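Local coordinates for sensor protein (Bacteroides thetaiotaomicron, PDB 2X7X), which binds beta-D-fructose with this periplasmic domain, the sensing part of a hybrid two-component histidine kinase that probably also regulates transcription, at residues L66-N71 and V90-R95. Sequence-based numbering, arbitrary orientation.
Sequences LIISAN and VILVDR. With FRU (beta-D-fructofuranose), chain E.
R95 reaches across to A70 and N71 and on to the bound fructose. Its CB rests 3.3 Å from A70 O, which CD also meets, and CG lies beside S69 OG. From CG the chain runs extended to NE (chi3 -177°), which donates a nearly straight bond of 2.9 Å to FRU O6. NH1 donates a bent hydrogen bond to N71 O (3.1 Å), on a lone pair in the carbonyl plane, and NH2 a longer one to the ring oxygen FRU O5. Arginine suits this place because one flat group binds backbone and sugar together; a leucine here would probably leave FRU O6, FRU O5 and N71 O without these donors and the sugar less firmly oriented. A70-N71 and D94-R95 follow the C-terminal ends of parallel strands 65-68 and 90-93, a beta-alpha-beta unit crossing over through helix 73-85, where loops line the ligand cleft of periplasmic binding proteins. D94 suits its place by offering two charged oxygens: OD1 accepts from FRU O6 and Y245, OD2 from S69 OG, on its anti side and out of the carboxylate plane, besides a salt bridge with R20. Branched I67 and V93 suit the extended backbone, their CG2 methyls 3.6 Å apart.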
ATOM      1  N   LEU A  66      29.256  12.588  -1.915  1.00 47.58           N
ATOM      2  CA  LEU A  66      28.684  12.974  -0.631  1.00 46.57           C
ATOM      3  C   LEU A  66      27.172  13.182  -0.706  1.00 45.28           C
ATOM      4  O   LEU A  66      26.681  13.964  -1.520  1.00 44.93           O
ATOM      5  CB  LEU A  66      29.376  14.230  -0.100  1.00 46.71           C
ATOM      6  CG  LEU A  66      29.014  14.627   1.331  1.00 48.17           C
ATOM      7  CD1 LEU A  66      30.244  15.080   2.096  1.00 49.47           C
ATOM      8  CD2 LEU A  66      27.933  15.702   1.343  1.00 49.48           C
ATOM      9  N   ILE A  67      26.451  12.463   0.148  1.00 44.03           N
ATOM     10  CA  ILE A  67      25.014  12.652   0.328  1.00 42.91           C
ATOM     11  C   ILE A  67      24.780  13.322   1.676  1.00 41.88           C
ATOM     12  O   ILE A  67      25.137  12.775   2.722  1.00 41.78           O
ATOM     13  CB  ILE A  67      24.227  11.313   0.247  1.00 42.96           C
ATOM     14  CG1 ILE A  67      24.313  10.708  -1.152  1.00 42.79           C
ATOM     15  CG2 ILE A  67      22.755  11.524   0.577  1.00 43.28           C
ATOM     16  CD1 ILE A  67      24.022   9.225  -1.171  1.00 42.35           C
ATOM     17  N   ILE A  68      24.185  14.509   1.645  1.00 40.71           N
ATOM     18  CA  ILE A  68      23.909  15.248   2.879  1.00 39.61           C
ATOM     19  C   ILE A  68      22.474  15.768   2.978  1.00 38.63           C
ATOM     20  O   ILE A  68      21.871  16.202   1.990  1.00 38.48           O
ATOM     21  CB  ILE A  68      24.919  16.431   3.104  1.00 39.70           C
ATOM     22  CG1 ILE A  68      24.666  17.110   4.451  1.00 40.04           C
ATOM     23  CG2 ILE A  68      24.830  17.446   1.986  1.00 39.21           C
ATOM     24  CD1 ILE A  68      25.624  18.206   4.797  1.00 41.50           C
ATOM     25  N   SER A  69      21.950  15.725   4.198  1.00 37.67           N
ATOM     26  CA  SER A  69      20.718  16.404   4.560  1.00 36.52           C
ATOM     27  C   SER A  69      21.036  17.522   5.562  1.00 35.23           C
ATOM     28  O   SER A  69      21.263  17.258   6.746  1.00 35.25           O
ATOM     29  CB  SER A  69      19.716  15.399   5.135  1.00 36.66           C
ATOM     30  OG  SER A  69      18.746  16.065   5.930  1.00 39.18           O
ATOM     31  N   ALA A  70      21.036  18.768   5.082  1.00 33.76           N
ATOM     32  CA  ALA A  70      21.529  19.931   5.850  1.00 32.30           C
ATOM     33  C   ALA A  70      20.679  20.344   7.061  1.00 31.37           C
ATOM     34  O   ALA A  70      19.590  20.898   6.903  1.00 31.05           O
ATOM     35  CB  ALA A  70      21.738  21.118   4.912  1.00 32.05           C
ATOM     36  N   ASN A  71      21.210  20.107   8.262  1.00 30.68           N
ATOM     37  CA  ASN A  71      20.490  20.313   9.536  1.00 30.02           C
ATOM     38  C   ASN A  71      19.742  21.632   9.642  1.00 30.35           C
ATOM     39  O   ASN A  71      18.567  21.661  10.002  1.00 30.16           O
ATOM     40  CB  ASN A  71      21.438  20.168  10.725  1.00 29.43           C
ATOM     41  CG  ASN A  71      20.719  20.247  12.057  1.00 28.03           C
ATOM     42  OD1 ASN A  71      19.911  19.389  12.383  1.00 27.94           O
ATOM     43  ND2 ASN A  71      21.026  21.266  12.841  1.00 25.13           N
ATOM     44  N   VAL A  90      28.244  16.529  -4.643  1.00 40.85           N
ATOM     45  CA  VAL A  90      27.355  16.600  -3.470  1.00 39.67           C
ATOM     46  C   VAL A  90      25.884  16.405  -3.844  1.00 38.89           C
ATOM     47  O   VAL A  90      25.356  17.094  -4.732  1.00 39.22           O
ATOM     48  CB  VAL A  90      27.476  17.967  -2.734  1.00 39.82           C
ATOM     49  CG1 VAL A  90      26.503  18.034  -1.541  1.00 39.33           C
ATOM     50  CG2 VAL A  90      28.928  18.250  -2.301  1.00 39.10           C
ATOM     51  N   ILE A  91      25.221  15.466  -3.175  1.00 37.57           N
ATOM     52  CA  ILE A  91      23.771  15.319  -3.333  1.00 36.01           C
ATOM     53  C   ILE A  91      23.053  15.807  -2.081  1.00 35.12           C
ATOM     54  O   ILE A  91      23.294  15.308  -0.959  1.00 34.25           O
ATOM     55  CB  ILE A  91      23.319  13.878  -3.641  1.00 35.98           C
ATOM     56  CG1 ILE A  91      23.872  13.405  -4.988  1.00 35.40           C
ATOM     57  CG2 ILE A  91      21.799  13.812  -3.664  1.00 36.14           C
ATOM     58  CD1 ILE A  91      23.598  11.942  -5.298  1.00 34.19           C
ATOM     59  N   LEU A  92      22.178  16.790  -2.294  1.00 33.61           N
ATOM     60  CA  LEU A  92      21.308  17.267  -1.242  1.00 32.51           C
ATOM     61  C   LEU A  92      20.036  16.441  -1.228  1.00 31.88           C
ATOM     62  O   LEU A  92      19.357  16.304  -2.257  1.00 31.97           O
ATOM     63  CB  LEU A  92      20.975  18.751  -1.433  1.00 32.44           C
ATOM     64  CG  LEU A  92      22.124  19.765  -1.488  1.00 30.98           C
ATOM     65  CD1 LEU A  92      21.542  21.123  -1.715  1.00 29.12           C
ATOM     66  CD2 LEU A  92      22.981  19.764  -0.229  1.00 29.11           C
ATOM     67  N   VAL A  93      19.728  15.882  -0.059  1.00 30.98           N
ATOM     68  CA  VAL A  93      18.469  15.178   0.155  1.00 30.27           C
ATOM     69  C   VAL A  93      17.594  15.898   1.176  1.00 29.58           C
ATOM     70  O   VAL A  93      18.092  16.336   2.228  1.00 29.13           O
ATOM     71  CB  VAL A  93      18.683  13.721   0.646  1.00 30.27           C
ATOM     72  CG1 VAL A  93      17.356  12.997   0.683  1.00 30.42           C
ATOM     73  CG2 VAL A  93      19.595  12.984  -0.282  1.00 30.88           C
ATOM     74  N   ASP A  94      16.298  16.000   0.865  1.00 28.86           N
ATOM     75  CA  ASP A  94      15.271  16.382   1.852  1.00 28.64           C
ATOM     76  C   ASP A  94      15.422  17.834   2.348  1.00 28.44           C
ATOM     77  O   ASP A  94      14.580  18.672   2.046  1.00 28.87           O
ATOM     78  CB  ASP A  94      15.190  15.316   2.983  1.00 28.27           C
ATOM     79  CG  ASP A  94      14.844  15.892   4.341  1.00 28.85           C
ATOM     80  OD1 ASP A  94      13.804  16.567   4.481  1.00 30.92           O
ATOM     81  OD2 ASP A  94      15.604  15.649   5.300  1.00 28.63           O
ATOM     82  N   ARG A  95      16.479  18.138   3.089  1.00 28.19           N
ATOM     83  CA  ARG A  95      16.739  19.515   3.491  1.00 28.44           C
ATOM     84  C   ARG A  95      17.692  20.183   2.512  1.00 29.09           C
ATOM     85  O   ARG A  95      18.471  19.504   1.853  1.00 29.20           O
ATOM     86  CB  ARG A  95      17.299  19.564   4.895  1.00 28.14           C
ATOM     87  CG  ARG A  95      16.457  18.799   5.847  1.00 26.48           C
ATOM     88  CD  ARG A  95      16.697  19.199   7.273  1.00 24.71           C
ATOM     89  NE  ARG A  95      15.890  18.349   8.143  1.00 23.03           N
ATOM     90  CZ  ARG A  95      16.005  18.293   9.460  1.00 22.23           C
ATOM     91  NH1 ARG A  95      16.901  19.036  10.112  1.00 21.17           N
ATOM     92  NH2 ARG A  95      15.221  17.473  10.122  1.00 23.62           N
TER
HETATM   93  C1  FRU E1335      13.380  12.952  10.045  1.00 24.07           C
HETATM   94  C2  FRU E1335      12.529  14.207  10.114  1.00 22.70           C
HETATM   95  C3  FRU E1335      11.096  13.957   9.653  1.00 21.51           C
HETATM   96  C4  FRU E1335      10.778  15.230   8.894  1.00 21.98           C
HETATM   97  C5  FRU E1335      12.107  15.496   8.201  1.00 22.73           C
HETATM   98  C6  FRU E1335      12.345  16.945   7.779  1.00 23.46           C
HETATM   99  O1  FRU E1335      14.572  13.138  10.804  1.00 24.20           O
HETATM  100  O2  FRU E1335      12.590  14.723  11.448  1.00 22.07           O
HETATM  101  O3  FRU E1335      10.197  13.683  10.738  1.00 19.62           O
HETATM  102  O4  FRU E1335       9.683  15.078   7.984  1.00 21.48           O
HETATM  103  O5  FRU E1335      13.066  15.163   9.209  1.00 23.02           O
HETATM  104  O6  FRU E1335      13.573  17.031   7.029  1.00 24.64           O
HETATM  105  O   HOH W   1      20.948  18.876   2.329  1.00 35.23           O